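Probable LRR receptor-like serine/threonine-protein kinase At4g26540 (Arabidopsis thaliana, PDB 5HZ0) acts as a plasma-membrane receptor kinase whose extracellular leucine-rich repeats recognise RGF peptide hormones that maintain the root stem cell niche. Local coordinates at residues A[518-529]-A[542-553]; A[507-516]-A[529-540]. The protein carries 5 engineered substitutions. One frame throughout, in Å; residues are numbered along the deposited sequence.

Contact 1 of 2, residues A[518-529]-A[542-553]; sequences SLQLLNLGENDF and SLAISLNLSCNR. With NAG (2-acetamido-2-deoxy-beta-D-glucopyranose), chain D.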
loop_
_atom_site.group_PDB
_atom_site.type_symbol
_atom_site.label_atom_id
_atom_site.label_comp_id
_atom_site.label_asym_id
_atom_site.label_seq_id
_atom_site.Cartn_x
_atom_site.Cartn_y
_atom_site.Cartn_z
ATOM N N SER A 518 -7.627 24.627 14.730
ATOM C CA SER A 518 -7.315 23.740 13.626
ATOM C C SER A 518 -8.532 23.364 12.792
ATOM O O SER A 518 -8.421 22.585 11.849
ATOM C CB SER A 518 -6.577 22.505 14.135
ATOM O OG SER A 518 -5.375 22.888 14.779
ATOM N N LEU A 519 -9.693 23.928 13.111
ATOM C CA LEU A 519 -10.931 23.383 12.561
ATOM C C LEU A 519 -11.129 23.787 11.107
ATOM O O LEU A 519 -11.345 24.950 10.797
ATOM C CB LEU A 519 -12.102 23.899 13.390
ATOM C CG LEU A 519 -13.359 23.045 13.415
ATOM C CD1 LEU A 519 -12.995 21.609 13.736
ATOM C CD2 LEU A 519 -14.317 23.600 14.449
ATOM N N GLN A 520 -11.034 22.797 10.225
ATOM C CA GLN A 520 -11.312 22.944 8.799
ATOM C C GLN A 520 -12.790 22.734 8.437
ATOM O O GLN A 520 -13.332 23.406 7.567
ATOM C CB GLN A 520 -10.402 22.026 7.972
ATOM C CG GLN A 520 -8.912 22.401 8.037
ATOM C CD GLN A 520 -8.001 21.316 7.464
ATOM O OE1 GLN A 520 -8.433 20.483 6.672
ATOM N NE2 GLN A 520 -6.737 21.319 7.876
ATOM N N LEU A 521 -13.434 21.784 9.101
ATOM C CA LEU A 521 -14.774 21.395 8.711
ATOM C C LEU A 521 -15.653 21.386 9.932
ATOM O O LEU A 521 -15.306 20.764 10.934
ATOM C CB LEU A 521 -14.768 20.012 8.043
ATOM C CG LEU A 521 -16.099 19.437 7.524
ATOM C CD1 LEU A 521 -15.881 18.583 6.291
ATOM C CD2 LEU A 521 -16.818 18.608 8.595
ATOM N N LEU A 522 -16.788 22.081 9.850
ATOM C CA LEU A 522 -17.750 22.056 10.947
ATOM C C LEU A 522 -19.166 21.800 10.437
ATOM O O LEU A 522 -19.738 22.613 9.711
ATOM C CB LEU A 522 -17.696 23.344 11.776
ATOM C CG LEU A 522 -18.766 23.448 12.871
ATOM C CD1 LEU A 522 -18.572 22.371 13.944
ATOM C CD2 LEU A 522 -18.794 24.826 13.499
ATOM N N ASN A 523 -19.720 20.657 10.825
ATOM C CA ASN A 523 -21.086 20.335 10.482
ATOM C C ASN A 523 -21.990 20.254 11.699
ATOM O O ASN A 523 -21.904 19.320 12.490
ATOM C CB ASN A 523 -21.151 19.027 9.709
ATOM C CG ASN A 523 -22.478 18.858 8.990
ATOM O OD1 ASN A 523 -23.421 19.614 9.227
ATOM N ND2 ASN A 523 -22.558 17.870 8.117
ATOM N N LEU A 524 -22.824 21.278 11.843
ATOM C CA LEU A 524 -23.895 21.361 12.833
ATOM C C LEU A 524 -25.301 21.128 12.281
ATOM O O LEU A 524 -26.285 21.402 12.959
ATOM C CB LEU A 524 -23.815 22.672 13.616
ATOM C CG LEU A 524 -22.477 22.842 14.337
ATOM C CD1 LEU A 524 -22.483 24.091 15.201
ATOM C CD2 LEU A 524 -22.168 21.591 15.165
ATOM N N GLY A 525 -25.396 20.725 11.023
ATOM C CA GLY A 525 -26.686 20.559 10.376
ATOM C C GLY A 525 -27.690 19.632 11.040
ATOM O O GLY A 525 -27.309 18.697 11.728
ATOM N N GLU A 526 -28.982 19.904 10.834
ATOM C CA GLU A 526 -30.054 19.068 11.365
ATOM C C GLU A 526 -29.978 18.863 12.877
ATOM O O GLU A 526 -29.805 17.746 13.370
ATOM C CB GLU A 526 -30.056 17.715 10.686
ATOM C CG GLU A 526 -30.890 17.647 9.465
ATOM C CD GLU A 526 -30.905 16.256 8.886
ATOM O OE1 GLU A 526 -31.815 15.487 9.253
ATOM O OE2 GLU A 526 -30.003 15.927 8.082
ATOM N N ASN A 527 -30.124 19.952 13.609
ATOM C CA ASN A 527 -30.227 19.888 15.040
ATOM C C ASN A 527 -31.302 20.863 15.467
ATOM O O ASN A 527 -32.084 21.336 14.642
ATOM C CB ASN A 527 -28.880 20.198 15.705
ATOM C CG ASN A 527 -27.967 18.975 15.787
ATOM O OD1 ASN A 527 -28.184 18.100 16.615
ATOM N ND2 ASN A 527 -26.935 18.921 14.940
ATOM N N ASP A 528 -31.401 21.078 16.768
ATOM C CA ASP A 528 -32.267 22.091 17.347
ATOM C C ASP A 528 -31.578 23.389 17.792
ATOM O O ASP A 528 -32.093 24.074 18.670
ATOM C CB ASP A 528 -33.210 21.529 18.404
ATOM C CG ASP A 528 -34.454 22.369 18.561
ATOM O OD1 ASP A 528 -34.932 22.910 17.539
ATOM O OD2 ASP A 528 -34.944 22.500 19.703
ATOM N N PHE A 529 -30.364 23.654 17.315
ATOM C CA PHE A 529 -29.682 24.906 17.662
ATOM C C PHE A 529 -30.533 26.159 17.434
ATOM O O PHE A 529 -31.318 26.253 16.466
ATOM C CB PHE A 529 -28.378 25.056 16.885
ATOM C CG PHE A 529 -27.350 24.044 17.240
ATOM C CD1 PHE A 529 -26.753 24.057 18.488
ATOM C CD2 PHE A 529 -26.986 23.063 16.335
ATOM C CE1 PHE A 529 -25.806 23.123 18.816
ATOM C CE2 PHE A 529 -26.050 22.116 16.669
ATOM C CZ PHE A 529 -25.450 22.151 17.909
ATOM N N SER A 542 -8.897 28.962 9.916
ATOM C CA SER A 542 -8.718 27.607 9.412
ATOM C C SER A 542 -9.971 27.020 8.750
ATOM O O SER A 542 -9.852 26.080 7.957
ATOM C CB SER A 542 -8.229 26.685 10.532
ATOM O OG SER A 542 -9.020 26.848 11.697
ATOM N N LEU A 543 -11.157 27.558 9.064
ATOM C CA LEU A 543 -12.382 26.998 8.489
ATOM C C LEU A 543 -12.292 27.125 6.985
ATOM O O LEU A 543 -12.291 28.212 6.445
ATOM C CB LEU A 543 -13.617 27.746 8.998
ATOM C CG LEU A 543 -14.278 27.192 10.263
ATOM C CD1 LEU A 543 -15.476 28.021 10.661
ATOM C CD2 LEU A 543 -14.677 25.755 10.029
ATOM N N ALA A 544 -12.253 25.990 6.315
ATOM C CA ALA A 544 -11.864 25.958 4.915
ATOM C C ALA A 544 -12.771 25.071 4.100
ATOM O O ALA A 544 -13.371 25.507 3.119
ATOM C CB ALA A 544 -10.409 25.528 4.762
ATOM N N ILE A 545 -12.789 23.794 4.464
ATOM C CA ILE A 545 -13.529 22.801 3.703
ATOM C C ILE A 545 -15.030 23.069 3.701
ATOM O O ILE A 545 -15.629 23.263 2.645
ATOM C CB ILE A 545 -13.303 21.391 4.245
ATOM C CG1 ILE A 545 -11.811 21.033 4.240
ATOM C CG2 ILE A 545 -14.118 20.400 3.444
ATOM C CD1 ILE A 545 -11.527 19.629 4.749
ATOM N N SER A 546 -15.637 23.084 4.882
ATOM C CA SER A 546 -17.078 23.253 4.961
ATOM C C SER A 546 -17.551 23.846 6.281
ATOM O O SER A 546 -16.967 23.593 7.330
ATOM C CB SER A 546 -17.764 21.909 4.711
ATOM O OG SER A 546 -19.150 21.996 4.949
ATOM N N LEU A 547 -18.609 24.653 6.207
ATOM C CA LEU A 547 -19.363 25.090 7.383
ATOM C C LEU A 547 -20.853 24.918 7.070
ATOM O O LEU A 547 -21.406 25.590 6.180
ATOM C CB LEU A 547 -19.026 26.543 7.774
ATOM C CG LEU A 547 -19.854 27.281 8.846
ATOM C CD1 LEU A 547 -19.761 26.614 10.212
ATOM C CD2 LEU A 547 -19.457 28.755 8.954
ATOM N N ASN A 548 -21.486 24.006 7.804
ATOM C CA ASN A 548 -22.890 23.686 7.611
ATOM C C ASN A 548 -23.627 23.992 8.915
ATOM O O ASN A 548 -23.422 23.324 9.923
ATOM C CB ASN A 548 -23.025 22.209 7.214
ATOM C CG ASN A 548 -24.408 21.841 6.698
ATOM O OD1 ASN A 548 -25.399 22.504 7.005
ATOM N ND2 ASN A 548 -24.473 20.738 5.930
ATOM N N LEU A 549 -24.420 25.061 8.896
ATOM C CA LEU A 549 -25.316 25.413 9.992
ATOM C C LEU A 549 -26.791 25.070 9.723
ATOM O O LEU A 549 -27.661 25.410 10.517
ATOM C CB LEU A 549 -25.112 26.872 10.412
ATOM C CG LEU A 549 -23.691 27.172 10.930
ATOM C CD1 LEU A 549 -23.524 28.643 11.279
ATOM C CD2 LEU A 549 -23.279 26.291 12.139
ATOM N N SER A 550 -27.066 24.415 8.595
ATOM C CA SER A 550 -28.435 24.259 8.071
ATOM C C SER A 550 -29.380 23.435 8.950
ATOM O O SER A 550 -28.953 22.769 9.895
ATOM C CB SER A 550 -28.414 23.611 6.694
ATOM O OG SER A 550 -28.195 22.211 6.836
ATOM N N CYS A 551 -30.673 23.550 8.655
ATOM C CA CYS A 551 -31.732 22.813 9.346
ATOM C C CYS A 551 -31.679 22.915 10.879
ATOM O O CYS A 551 -31.805 21.926 11.594
ATOM C CB CYS A 551 -31.760 21.366 8.871
ATOM S SG CYS A 551 -31.654 21.242 7.077
ATOM N N ASN A 552 -31.494 24.135 11.362
ATOM C CA ASN A 552 -31.595 24.463 12.774
ATOM C C ASN A 552 -32.623 25.583 12.915
ATOM O O ASN A 552 -33.356 25.885 11.982
ATOM C CB ASN A 552 -30.247 24.947 13.327
ATOM C CG ASN A 552 -29.302 23.810 13.670
ATOM O OD1 ASN A 552 -29.612 22.964 14.498
ATOM N ND2 ASN A 552 -28.136 23.801 13.046
ATOM N N ARG A 553 -32.703 26.156 14.105
ATOM C CA ARG A 553 -33.492 27.366 14.378
ATOM C C ARG A 553 -32.766 28.729 14.432
ATOM O O ARG A 553 -33.230 29.629 15.126
ATOM C CB ARG A 553 -34.463 27.163 15.537
ATOM C CG ARG A 553 -35.571 26.188 15.170
ATOM C CD ARG A 553 -36.530 25.958 16.328
ATOM N NE ARG A 553 -35.892 25.374 17.504
ATOM C CZ ARG A 553 -35.735 26.011 18.661
ATOM N NH1 ARG A 553 -36.162 27.262 18.797
ATOM N NH2 ARG A 553 -35.151 25.402 19.690
HETATM C C1 NAG D . -25.779 20.355 5.413
HETATM C C2 NAG D . -25.499 19.571 4.133
HETATM C C3 NAG D . -26.781 18.952 3.560
HETATM C C4 NAG D . -27.482 18.114 4.637
HETATM C C5 NAG D . -27.779 19.068 5.793
HETATM C C6 NAG D . -28.538 18.439 6.959
HETATM C C7 NAG D . -23.861 20.233 2.377
HETATM C C8 NAG D . -23.367 21.391 1.549
HETATM N N2 NAG D . -24.862 20.501 3.219
HETATM O O3 NAG D . -26.457 18.186 2.426
HETATM O O4 NAG D . -28.632 17.376 4.191
HETATM O O5 NAG D . -26.570 19.582 6.297
HETATM O O6 NAG D . -27.832 17.330 7.479
HETATM O O7 NAG D . -23.353 19.120 2.238
#
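The guanidinium of Arg553 presents its edge to the carboxylate of Asp528, gripping it side-on: NE reaches Asp528 OD1 at 2.6 Å, and Arg553 NH2 reaches OD2 at 2.9 Å. The two planes lie 43° apart, and OD2 is met from above the carboxylate plane. Asn552 lies at the edge of the Phe529 ring, its amide steeply inclined to it; its ND2 bonds to Leu524 O (3.0 Å) and Leu549 O. Asn527 ND2 approaches Leu524 O from the opposite face of that carbonyl, so two asparagines of successive repeats hold one buried oxygen; Asn527 also bonds Leu500 O (through ND2) and Leu505 N (through OD1) of the preceding repeat. The amides of Asn523 and Asn548 run side by side, 11° apart; in both, chi1 near 180° turns the amide out on the same strand face, and each OD1 closes an Asx turn. They end the parallel strands 521-523 and 546-548, joined by bonds such as Leu522 N to Ser546 O (2.9 Å), with Leu522 CD2 against Leu547 CD1 on the other face. Asn548 ND2 carries the N-linked glycan, whose O6 bonds to Glu526 OE2 at 2.7 Å. With an alanine in place of Asp528, the Arg553 guanidinium is likely to lose both carboxylate bonds and be free to turn. Asparagine amides thus tie the turns of these two repeats together while leucines fill the core, and the sugar bridges them on the asparagine face.

Contact 2 of 2, residues A[507-516]-A[529-540]; sequences GEIPREISTC and FSGEIPDELGQI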
loop_
_atom_site.group_PDB
_atom_site.type_symbol
_atom_site.label_atom_id
_atom_site.label_comp_id
_atom_site.label_asym_id
_atom_site.label_seq_id
_atom_site.Cartn_x
_atom_site.Cartn_y
_atom_site.Cartn_z
ATOM N N GLY A 507 -29.526 24.719 22.306
ATOM C CA GLY A 507 -28.847 25.868 22.881
ATOM C C GLY A 507 -28.069 26.681 21.856
ATOM O O GLY A 507 -28.182 26.452 20.650
ATOM N N GLU A 508 -27.310 27.660 22.334
ATOM C CA GLU A 508 -26.439 28.452 21.480
ATOM C C GLU A 508 -25.187 27.678 21.119
ATOM O O GLU A 508 -24.851 26.690 21.759
ATOM C CB GLU A 508 -26.028 29.752 22.164
ATOM C CG GLU A 508 -26.671 31.008 21.616
ATOM C CD GLU A 508 -27.997 31.305 22.275
ATOM O OE1 GLU A 508 -28.809 30.365 22.412
ATOM O OE2 GLU A 508 -28.224 32.473 22.667
ATOM N N ILE A 509 -24.513 28.125 20.068
ATOM C CA ILE A 509 -23.155 27.705 19.805
ATOM C C ILE A 509 -22.248 28.475 20.759
ATOM O O ILE A 509 -22.181 29.704 20.689
ATOM C CB ILE A 509 -22.760 28.006 18.356
ATOM C CG1 ILE A 509 -23.592 27.153 17.396
ATOM C CG2 ILE A 509 -21.268 27.746 18.145
ATOM C CD1 ILE A 509 -23.459 27.591 15.957
ATOM N N PRO A 510 -21.562 27.755 21.667
ATOM C CA PRO A 510 -20.689 28.386 22.665
ATOM C C PRO A 510 -19.567 29.136 21.981
ATOM O O PRO A 510 -19.002 28.611 21.029
ATOM C CB PRO A 510 -20.118 27.196 23.447
ATOM C CG PRO A 510 -20.247 26.022 22.533
ATOM C CD PRO A 510 -21.507 26.284 21.737
ATOM N N ARG A 511 -19.254 30.337 22.457
ATOM C CA ARG A 511 -18.201 31.159 21.867
ATOM C C ARG A 511 -16.830 30.495 21.975
ATOM O O ARG A 511 -15.901 30.842 21.244
ATOM C CB ARG A 511 -18.182 32.536 22.532
ATOM C CG ARG A 511 -19.567 33.120 22.711
ATOM C CD ARG A 511 -19.540 34.576 23.130
ATOM N NE ARG A 511 -20.891 35.131 23.094
ATOM C CZ ARG A 511 -21.503 35.547 21.986
ATOM N NH1 ARG A 511 -20.886 35.482 20.811
ATOM N NH2 ARG A 511 -22.737 36.029 22.053
ATOM N N GLU A 512 -16.720 29.532 22.886
ATOM C CA GLU A 512 -15.492 28.775 23.109
ATOM C C GLU A 512 -15.030 28.033 21.861
ATOM O O GLU A 512 -13.845 27.707 21.734
ATOM C CB GLU A 512 -15.730 27.772 24.221
ATOM C CG GLU A 512 -16.941 28.112 25.047
ATOM C CD GLU A 512 -16.608 29.018 26.200
ATOM O OE1 GLU A 512 -17.528 29.388 26.960
ATOM O OE2 GLU A 512 -15.418 29.350 26.351
ATOM N N ILE A 513 -15.970 27.779 20.945
ATOM C CA ILE A 513 -15.669 27.198 19.634
ATOM C C ILE A 513 -14.555 27.985 18.935
ATOM O O ILE A 513 -13.810 27.436 18.128
ATOM C CB ILE A 513 -16.940 27.127 18.713
ATOM C CG1 ILE A 513 -16.669 26.331 17.429
ATOM C CG2 ILE A 513 -17.441 28.519 18.354
ATOM C CD1 ILE A 513 -16.853 24.823 17.564
ATOM N N SER A 514 -14.430 29.264 19.273
ATOM C CA SER A 514 -13.395 30.124 18.702
ATOM C C SER A 514 -11.966 29.627 18.949
ATOM O O SER A 514 -11.054 29.978 18.194
ATOM C CB SER A 514 -13.539 31.544 19.251
ATOM O OG SER A 514 -13.534 31.521 20.668
ATOM N N THR A 515 -11.767 28.830 20.002
ATOM C CA THR A 515 -10.427 28.306 20.313
ATOM C C THR A 515 -10.076 26.972 19.667
ATOM O O THR A 515 -9.050 26.382 20.012
ATOM C CB THR A 515 -10.092 28.245 21.825
ATOM O OG1 THR A 515 -11.067 27.455 22.516
ATOM C CG2 THR A 515 -10.038 29.640 22.404
ATOM N N CYS A 516 -10.913 26.476 18.758
ATOM C CA CYS A 516 -10.473 25.322 18.005
ATOM C C CYS A 516 -9.790 25.891 16.784
ATOM O O CYS A 516 -10.425 26.178 15.778
ATOM C CB CYS A 516 -11.674 24.475 17.577
ATOM S SG CYS A 516 -12.707 23.835 18.927
ATOM N N PHE A 529 -30.364 23.654 17.315
ATOM C CA PHE A 529 -29.682 24.906 17.662
ATOM C C PHE A 529 -30.533 26.159 17.434
ATOM O O PHE A 529 -31.318 26.253 16.466
ATOM C CB PHE A 529 -28.378 25.056 16.885
ATOM C CG PHE A 529 -27.350 24.044 17.240
ATOM C CD1 PHE A 529 -26.753 24.057 18.488
ATOM C CD2 PHE A 529 -26.986 23.063 16.335
ATOM C CE1 PHE A 529 -25.806 23.123 18.816
ATOM C CE2 PHE A 529 -26.050 22.116 16.669
ATOM C CZ PHE A 529 -25.450 22.151 17.909
ATOM N N SER A 530 -30.375 27.118 18.340
ATOM C CA SER A 530 -31.194 28.324 18.336
ATOM C C SER A 530 -30.335 29.531 18.644
ATOM O O SER A 530 -29.120 29.408 18.843
ATOM C CB SER A 530 -32.310 28.219 19.379
ATOM O OG SER A 530 -31.778 28.247 20.700
ATOM N N GLY A 531 -30.972 30.698 18.691
ATOM C CA GLY A 531 -30.268 31.927 18.982
ATOM C C GLY A 531 -29.440 32.397 17.807
ATOM O O GLY A 531 -29.666 32.002 16.659
ATOM N N GLU A 532 -28.459 33.240 18.098
ATOM C CA GLU A 532 -27.682 33.865 17.052
ATOM C C GLU A 532 -26.382 33.160 16.816
ATOM O O GLU A 532 -25.707 32.758 17.754
ATOM C CB GLU A 532 -27.384 35.316 17.399
ATOM C CG GLU A 532 -28.571 36.229 17.274
ATOM C CD GLU A 532 -28.192 37.678 17.506
ATOM O OE1 GLU A 532 -27.693 37.996 18.614
ATOM O OE2 GLU A 532 -28.379 38.494 16.572
ATOM N N ILE A 533 -26.047 33.010 15.543
ATOM C CA ILE A 533 -24.739 32.545 15.147
ATOM C C ILE A 533 -23.758 33.539 15.744
ATOM O O ILE A 533 -23.792 34.719 15.404
ATOM C CB ILE A 533 -24.573 32.568 13.616
ATOM C CG1 ILE A 533 -25.757 31.904 12.897
ATOM C CG2 ILE A 533 -23.255 31.933 13.220
ATOM C CD1 ILE A 533 -25.646 31.960 11.356
ATOM N N PRO A 534 -22.892 33.070 16.656
ATOM C CA PRO A 534 -21.946 33.960 17.346
ATOM C C PRO A 534 -20.908 34.549 16.399
ATOM O O PRO A 534 -20.686 34.013 15.314
ATOM C CB PRO A 534 -21.270 33.037 18.366
ATOM C CG PRO A 534 -21.469 31.649 17.826
ATOM C CD PRO A 534 -22.815 31.685 17.148
ATOM N N ASP A 535 -20.293 35.654 16.810
ATOM C CA ASP A 535 -19.264 36.314 16.016
ATOM C C ASP A 535 -18.020 35.441 15.988
ATOM O O ASP A 535 -17.225 35.490 15.049
ATOM C CB ASP A 535 -18.931 37.672 16.632
ATOM C CG ASP A 535 -18.911 38.798 15.608
ATOM O OD1 ASP A 535 -19.577 38.677 14.554
ATOM O OD2 ASP A 535 -18.231 39.818 15.868
ATOM N N GLU A 536 -17.869 34.635 17.033
ATOM C CA GLU A 536 -16.714 33.767 17.192
ATOM C C GLU A 536 -16.497 32.795 16.033
ATOM O O GLU A 536 -15.359 32.513 15.677
ATOM C CB GLU A 536 -16.795 33.003 18.516
ATOM C CG GLU A 536 -16.450 33.853 19.736
ATOM C CD GLU A 536 -17.577 34.783 20.139
ATOM O OE1 GLU A 536 -18.714 34.579 19.669
ATOM O OE2 GLU A 536 -17.328 35.712 20.934
ATOM N N LEU A 537 -17.571 32.283 15.440
ATOM C CA LEU A 537 -17.424 31.354 14.318
ATOM C C LEU A 537 -16.626 31.952 13.153
ATOM O O LEU A 537 -15.983 31.226 12.403
ATOM C CB LEU A 537 -18.784 30.845 13.828
ATOM C CG LEU A 537 -19.543 29.927 14.787
ATOM C CD1 LEU A 537 -20.942 29.642 14.281
ATOM C CD2 LEU A 537 -18.778 28.618 15.003
ATOM N N GLY A 538 -16.654 33.276 13.018
ATOM C CA GLY A 538 -15.926 33.949 11.954
ATOM C C GLY A 538 -14.446 34.141 12.253
ATOM O O GLY A 538 -13.665 34.547 11.391
ATOM N N GLN A 539 -14.067 33.826 13.485
ATOM C CA GLN A 539 -12.718 34.049 13.995
ATOM C C GLN A 539 -11.790 32.845 13.823
ATOM O O GLN A 539 -10.686 32.827 14.367
ATOM C CB GLN A 539 -12.762 34.502 15.456
ATOM C CG GLN A 539 -13.073 35.982 15.622
ATOM C CD GLN A 539 -13.365 36.375 17.061
ATOM O OE1 GLN A 539 -13.785 35.548 17.870
ATOM N NE2 GLN A 539 -13.146 37.643 17.383
ATOM N N ILE A 540 -12.243 31.843 13.073
ATOM C CA ILE A 540 -11.492 30.601 12.893
ATOM C C ILE A 540 -11.032 30.531 11.445
ATOM O O ILE A 540 -11.682 29.902 10.606
ATOM C CB ILE A 540 -12.371 29.359 13.127
ATOM C CG1 ILE A 540 -13.153 29.451 14.432
ATOM C CG2 ILE A 540 -11.546 28.085 13.092
ATOM C CD1 ILE A 540 -14.037 28.239 14.653
#
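Arg511 stretches across Glu536, and its chain can be followed outward atom by atom. Its CB rests 3.3 Å from Glu536 CD, and CG and CD continue along the same carboxylate, CD lying 3.3 Å from Glu536 OE2. An extended run from CG to NE then carries the guanidinium past the acid, where NH1 turns back to Glu536 OE1 at 2.6 Å in a salt bridge. The oxygen is met on its syn side and lies in the guanidinium plane, although the two flat groups are inclined by 59°. NH1 also comes close to Pro534 CB. Glu536 meets this arm because its own chain bends at chi2 (77°), folding the carboxylate back over Arg511 while its CB packs on Ser514 CB. The serine hydroxyl is occupied within its own segment, donating to Arg511 O, which also accepts from Ser514 N.

Inward of this ion pair the contact is apolar. Ile509 crosses Pro534 and Leu537 at about right angles, with its CD1 3.7 Å from Leu537 CD1. The other methyl of that leucine, CD2, sits 3.6 Å from Ile513 CG2, and Ile540 places CD1 by Ile513 O and CG2 by Cys516 O. At the opposite end, Ser530 N donates to Gly507 O at 3.3 Å, and the same carbonyl lies at the edge of the Phe529 ring. Gly507 has a positive phi (81°) that suits glycine. The matching Gly-Glu-Ile-Pro runs, each leading into a short 3-10 turn, stack one repeat on the next as on the convex side of a plant-type leucine-rich repeat solenoid.

How the contacts relate
The two contacts lie about 10 Å apart, centre to centre, near the C-terminal end of the extracellular leucine-rich repeat domain. Their segments alternate along the chain, 507-516, 518-529, 529-540 and 542-553, with Phe529 common to both. Contact 1 joins the parallel strands 521-523 and 546-548 of successive repeats, whereas contact 2 joins the loops and 3-10 turns that come after strands 506-507 and 528-529. Between them runs a shared hydrophobic interior, where Leu524 CD1 meets Ile509 CD1 at 3.7 Å and Leu549 CD1 meets Ile533 CG2 at 3.8 Å. Stacking on both sides of this core makes consecutive repeats a continuous solenoid.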